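Local coordinates for protein-disulfide isomerase (Novosphingobium aromaticivorans, PDB 3GMF) that probably acts as a thiol-disulfide oxidoreductase or isomerase of the thioredoxin superfamily, at residues Ser167-Leu179 against Thr182-Arg195. Residues are numbered along the deposited sequence; the frame is centred on the assembly and turned at random.
Sequences SGTPSFMIDGILL and THDWASLRPQILAR
His183 ND1 donates to Pro170 O over 2.9 Å at 153°, with the carbonyl oxygen lying in the imidazole plane; Ser171 OG meets the same ring edge, 3.2 Å from His183 CE1, while it hydrogen-bonds back to Gly168 O. At the far end of the contact, Asp175 OD2 forms a salt bridge with Arg195 NH1 (2.8 Å) and is also approached by Arg195 NE; both hydrogen bonds are weak and bent, the carboxylate and guanidinium planes standing 43° apart. A water accepts from Phe172 N and donates to Leu179 O and Thr182 O, bridging the hairpin to the chain entering helix 185-196. Between these polar ends, Leu188 sets CD2 over the centre of the Phe172 ring, a CH-pi contact 3.9 Å from the centroid. Its other methyl, CD1, lies 3.7 Å from Leu179 CD1, placed there by a CG anti to the backbone N (chi1 180°). Ile174 CD1 reaches Ile192 CG1 at 4.1 Å. Helix and strand 171-174 run nearly parallel, the helix packing on this sheet face beside helix 28-46. A cis-Pro170 touching His29, inside the probable CxxC motif, then a beta hairpin and C-terminal helix, is characteristic of the thioredoxin fold.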
loop_
_atom_site.group_PDB
_atom_site.type_symbol
_atom_site.label_atom_id
_atom_site.label_comp_id
_atom_site.label_asym_id
_atom_site.label_seq_id
_atom_site.Cartn_x
_atom_site.Cartn_y
_atom_site.Cartn_z
ATOM N N SER A 167 -3.575 -6.805 -12.191
ATOM C CA SER A 167 -4.988 -6.936 -11.962
ATOM C C SER A 167 -5.309 -7.312 -10.505
ATOM O O SER A 167 -5.882 -6.517 -9.752
ATOM C CB SER A 167 -5.519 -7.999 -12.929
ATOM O OG SER A 167 -6.895 -8.172 -12.762
ATOM N N GLY A 168 -4.956 -8.532 -10.114
ATOM C CA GLY A 168 -5.127 -8.978 -8.731
ATOM C C GLY A 168 -4.017 -8.438 -7.834
ATOM O O GLY A 168 -2.948 -8.065 -8.303
ATOM N N THR A 169 -4.295 -8.378 -6.535
ATOM C CA THR A 169 -3.309 -7.958 -5.528
ATOM C C THR A 169 -3.201 -8.997 -4.392
ATOM O O THR A 169 -4.175 -9.706 -4.123
ATOM C CB THR A 169 -3.668 -6.590 -4.945
ATOM O OG1 THR A 169 -5.053 -6.597 -4.578
ATOM C CG2 THR A 169 -3.387 -5.471 -5.985
ATOM N N PRO A 170 -2.005 -9.129 -3.770
ATOM C CA PRO A 170 -0.760 -8.469 -4.171
ATOM C C PRO A 170 -0.253 -9.125 -5.446
ATOM O O PRO A 170 -0.592 -10.288 -5.718
ATOM C CB PRO A 170 0.204 -8.799 -3.011
ATOM C CG PRO A 170 -0.287 -10.101 -2.501
ATOM C CD PRO A 170 -1.795 -9.991 -2.590
ATOM N N SER A 171 0.516 -8.379 -6.227
ATOM C CA SER A 171 1.252 -8.964 -7.344
ATOM C C SER A 171 2.709 -8.550 -7.217
ATOM O O SER A 171 3.029 -7.583 -6.515
ATOM C CB SER A 171 0.665 -8.514 -8.687
ATOM O OG SER A 171 -0.633 -9.060 -8.896
ATOM N N PHE A 172 3.596 -9.264 -7.917
ATOM C CA PHE A 172 5.029 -9.102 -7.700
ATOM C C PHE A 172 5.798 -9.131 -9.001
ATOM O O PHE A 172 5.410 -9.830 -9.923
ATOM C CB PHE A 172 5.541 -10.225 -6.778
ATOM C CG PHE A 172 4.777 -10.328 -5.493
ATOM C CD1 PHE A 172 4.999 -9.396 -4.477
ATOM C CD2 PHE A 172 3.818 -11.327 -5.313
ATOM C CE1 PHE A 172 4.269 -9.460 -3.305
ATOM C CE2 PHE A 172 3.086 -11.413 -4.106
ATOM C CZ PHE A 172 3.332 -10.496 -3.117
ATOM N N MET A 173 6.887 -8.366 -9.056
ATOM C CA MET A 173 7.902 -8.566 -10.100
ATOM C C MET A 173 9.272 -8.801 -9.483
ATOM O O MET A 173 9.610 -8.227 -8.438
ATOM C CB MET A 173 8.030 -7.404 -11.123
ATOM C CG MET A 173 6.860 -6.451 -11.364
ATOM S SD MET A 173 7.334 -5.367 -12.789
ATOM C CE MET A 173 7.101 -6.492 -14.139
ATOM N N ILE A 174 10.065 -9.660 -10.120
ATOM C CA ILE A 174 11.465 -9.805 -9.712
ATOM C C ILE A 174 12.312 -9.488 -10.928
ATOM O O ILE A 174 12.088 -10.036 -12.019
ATOM C CB ILE A 174 11.809 -11.194 -9.127
ATOM C CG1 ILE A 174 11.045 -11.463 -7.827
ATOM C CG2 ILE A 174 13.301 -11.281 -8.841
ATOM C CD1 ILE A 174 11.260 -12.845 -7.259
ATOM N N ASP A 175 13.233 -8.540 -10.746
ATOM C CA ASP A 175 14.156 -8.113 -11.789
ATOM C C ASP A 175 13.428 -7.888 -13.130
ATOM O O ASP A 175 13.849 -8.396 -14.166
ATOM C CB ASP A 175 15.332 -9.115 -11.903
ATOM C CG ASP A 175 16.053 -9.354 -10.557
ATOM O OD1 ASP A 175 15.991 -8.481 -9.656
ATOM O OD2 ASP A 175 16.702 -10.419 -10.404
ATOM N N GLY A 176 12.300 -7.168 -13.077
ATOM C CA GLY A 176 11.515 -6.822 -14.263
ATOM C C GLY A 176 10.498 -7.814 -14.828
ATOM O O GLY A 176 9.800 -7.496 -15.787
ATOM N N ILE A 177 10.427 -9.018 -14.255
ATOM C CA ILE A 177 9.491 -10.039 -14.719
ATOM C C ILE A 177 8.310 -10.099 -13.760
ATOM O O ILE A 177 8.496 -10.325 -12.564
ATOM C CB ILE A 177 10.173 -11.442 -14.854
ATOM C CG1 ILE A 177 11.156 -11.465 -16.039
ATOM C CG2 ILE A 177 9.135 -12.578 -14.975
ATOM C CD1 ILE A 177 10.537 -11.159 -17.414
ATOM N N LEU A 178 7.099 -9.883 -14.297
ATOM C CA LEU A 178 5.871 -10.000 -13.494
ATOM C C LEU A 178 5.624 -11.476 -13.236
ATOM O O LEU A 178 5.643 -12.288 -14.163
ATOM C CB LEU A 178 4.635 -9.364 -14.163
ATOM C CG LEU A 178 3.365 -9.359 -13.292
ATOM C CD1 LEU A 178 3.379 -8.308 -12.190
ATOM C CD2 LEU A 178 2.074 -9.271 -14.130
ATOM N N LEU A 179 5.435 -11.823 -11.967
ATOM C CA LEU A 179 5.352 -13.221 -11.607
ATOM C C LEU A 179 3.936 -13.754 -11.781
ATOM O O LEU A 179 3.040 -13.430 -10.989
ATOM C CB LEU A 179 5.852 -13.418 -10.171
ATOM C CG LEU A 179 7.267 -12.900 -9.896
ATOM C CD1 LEU A 179 7.646 -13.210 -8.418
ATOM C CD2 LEU A 179 8.328 -13.518 -10.859
ATOM N N THR A 182 1.386 -15.771 -8.803
ATOM C CA THR A 182 2.099 -15.518 -7.558
ATOM C C THR A 182 1.415 -14.352 -6.853
ATOM O O THR A 182 1.641 -13.171 -7.195
ATOM C CB THR A 182 3.580 -15.184 -7.857
ATOM O OG1 THR A 182 4.150 -16.242 -8.646
ATOM C CG2 THR A 182 4.378 -14.992 -6.548
ATOM N N HIS A 183 0.548 -14.686 -5.896
ATOM C CA HIS A 183 -0.218 -13.670 -5.163
ATOM C C HIS A 183 -0.270 -13.860 -3.649
ATOM O O HIS A 183 -1.171 -13.352 -2.990
ATOM C CB HIS A 183 -1.620 -13.527 -5.769
ATOM C CG HIS A 183 -1.594 -13.318 -7.249
ATOM N ND1 HIS A 183 -1.251 -12.111 -7.823
ATOM C CD2 HIS A 183 -1.799 -14.177 -8.272
ATOM C CE1 HIS A 183 -1.285 -12.228 -9.139
ATOM N NE2 HIS A 183 -1.609 -13.474 -9.438
ATOM N N ASP A 184 0.722 -14.572 -3.101
ATOM C CA ASP A 184 0.817 -14.747 -1.647
ATOM C C ASP A 184 2.240 -15.150 -1.275
ATOM O O ASP A 184 3.064 -15.398 -2.155
ATOM C CB ASP A 184 -0.229 -15.762 -1.124
ATOM C CG ASP A 184 -0.022 -17.193 -1.627
ATOM O OD1 ASP A 184 0.990 -17.535 -2.275
ATOM O OD2 ASP A 184 -0.916 -18.018 -1.345
ATOM N N TRP A 185 2.520 -15.203 0.023
ATOM C CA TRP A 185 3.879 -15.504 0.481
ATOM C C TRP A 185 4.314 -16.931 0.131
ATOM O O TRP A 185 5.467 -17.176 -0.242
ATOM C CB TRP A 185 3.978 -15.220 1.978
ATOM C CG TRP A 185 5.325 -15.444 2.573
ATOM C CD1 TRP A 185 5.607 -16.151 3.709
ATOM C CD2 TRP A 185 6.578 -14.915 2.104
ATOM N NE1 TRP A 185 6.961 -16.121 3.964
ATOM C CE2 TRP A 185 7.584 -15.375 2.997
ATOM C CE3 TRP A 185 6.955 -14.132 1.005
ATOM C CZ2 TRP A 185 8.939 -15.054 2.832
ATOM C CZ3 TRP A 185 8.307 -13.821 0.830
ATOM C CH2 TRP A 185 9.285 -14.282 1.748
ATOM N N ALA A 186 3.365 -17.856 0.181
ATOM C CA ALA A 186 3.649 -19.269 -0.082
ATOM C C ALA A 186 4.145 -19.499 -1.502
ATOM O O ALA A 186 5.069 -20.295 -1.716
ATOM C CB ALA A 186 2.409 -20.101 0.199
ATOM N N SER A 187 3.549 -18.783 -2.465
ATOM C CA SER A 187 4.007 -18.821 -3.856
ATOM C C SER A 187 5.244 -17.935 -4.145
ATOM O O SER A 187 6.067 -18.243 -5.018
ATOM C CB SER A 187 2.856 -18.507 -4.824
ATOM O OG SER A 187 2.293 -17.239 -4.575
ATOM N N LEU A 188 5.345 -16.818 -3.440
ATOM C CA LEU A 188 6.450 -15.909 -3.646
ATOM C C LEU A 188 7.787 -16.420 -3.097
ATOM O O LEU A 188 8.802 -16.365 -3.796
ATOM C CB LEU A 188 6.127 -14.543 -3.055
ATOM C CG LEU A 188 7.248 -13.494 -3.234
ATOM C CD1 LEU A 188 7.572 -13.170 -4.716
ATOM C CD2 LEU A 188 6.887 -12.238 -2.464
ATOM N N ARG A 189 7.777 -16.881 -1.850
ATOM C CA ARG A 189 9.027 -17.212 -1.148
ATOM C C ARG A 189 9.975 -18.165 -1.911
ATOM O O ARG A 189 11.176 -17.860 -1.990
ATOM C CB ARG A 189 8.758 -17.703 0.281
ATOM C CG ARG A 189 10.030 -18.063 1.045
ATOM C CD ARG A 189 9.750 -18.415 2.471
ATOM N NE ARG A 189 9.205 -19.754 2.591
ATOM C CZ ARG A 189 8.993 -20.367 3.753
ATOM N NH1 ARG A 189 9.287 -19.756 4.894
ATOM N NH2 ARG A 189 8.494 -21.591 3.771
ATOM N N PRO A 190 9.457 -19.273 -2.500
ATOM C CA PRO A 190 10.408 -20.143 -3.221
ATOM C C PRO A 190 11.089 -19.445 -4.407
ATOM O O PRO A 190 12.248 -19.741 -4.717
ATOM C CB PRO A 190 9.542 -21.319 -3.698
ATOM C CG PRO A 190 8.323 -21.294 -2.802
ATOM C CD PRO A 190 8.088 -19.831 -2.552
ATOM N N GLN A 191 10.386 -18.514 -5.059
ATOM C CA GLN A 191 10.984 -17.754 -6.145
ATOM C C GLN A 191 12.049 -16.775 -5.675
ATOM O O GLN A 191 13.069 -16.598 -6.359
ATOM C CB GLN A 191 9.903 -17.058 -6.986
ATOM C CG GLN A 191 8.875 -18.076 -7.465
ATOM C CD GLN A 191 7.795 -17.469 -8.330
ATOM O OE1 GLN A 191 8.019 -17.142 -9.501
ATOM N NE2 GLN A 191 6.594 -17.346 -7.758
ATOM N N ILE A 192 11.850 -16.194 -4.491
ATOM C CA ILE A 192 12.873 -15.328 -3.887
ATOM C C ILE A 192 14.104 -16.149 -3.485
ATOM O O ILE A 192 15.234 -15.798 -3.840
ATOM C CB ILE A 192 12.322 -14.547 -2.689
ATOM C CG1 ILE A 192 11.324 -13.498 -3.197
ATOM C CG2 ILE A 192 13.470 -13.898 -1.854
ATOM C CD1 ILE A 192 10.676 -12.706 -2.133
ATOM N N LEU A 193 13.880 -17.246 -2.770
ATOM C CA LEU A 193 15.005 -18.098 -2.312
ATOM C C LEU A 193 15.794 -18.701 -3.484
ATOM O O LEU A 193 17.019 -18.799 -3.413
ATOM C CB LEU A 193 14.506 -19.174 -1.347
ATOM C CG LEU A 193 13.867 -18.654 -0.034
ATOM C CD1 LEU A 193 13.434 -19.809 0.874
ATOM C CD2 LEU A 193 14.761 -17.664 0.743
ATOM N N ALA A 194 15.107 -19.085 -4.565
ATOM C CA ALA A 194 15.777 -19.616 -5.768
ATOM C C ALA A 194 16.774 -18.618 -6.357
ATOM O O ALA A 194 17.882 -19.000 -6.774
ATOM C CB ALA A 194 14.768 -20.013 -6.827
ATOM N N ARG A 195 16.363 -17.353 -6.391
ATOM C CA ARG A 195 17.180 -16.236 -6.889
ATOM C C ARG A 195 18.331 -15.916 -5.931
ATOM O O ARG A 195 19.468 -15.669 -6.354
ATOM C CB ARG A 195 16.300 -14.987 -7.037
ATOM C CG ARG A 195 16.418 -14.176 -8.334
ATOM C CD ARG A 195 17.832 -14.046 -8.881
ATOM N NE ARG A 195 18.147 -12.660 -9.217
ATOM C CZ ARG A 195 18.769 -11.814 -8.401
ATOM N NH1 ARG A 195 19.009 -10.579 -8.799
ATOM N NH2 ARG A 195 19.166 -12.204 -7.195
HETATM O O HOH W 1 2.343 -11.514 -9.224
#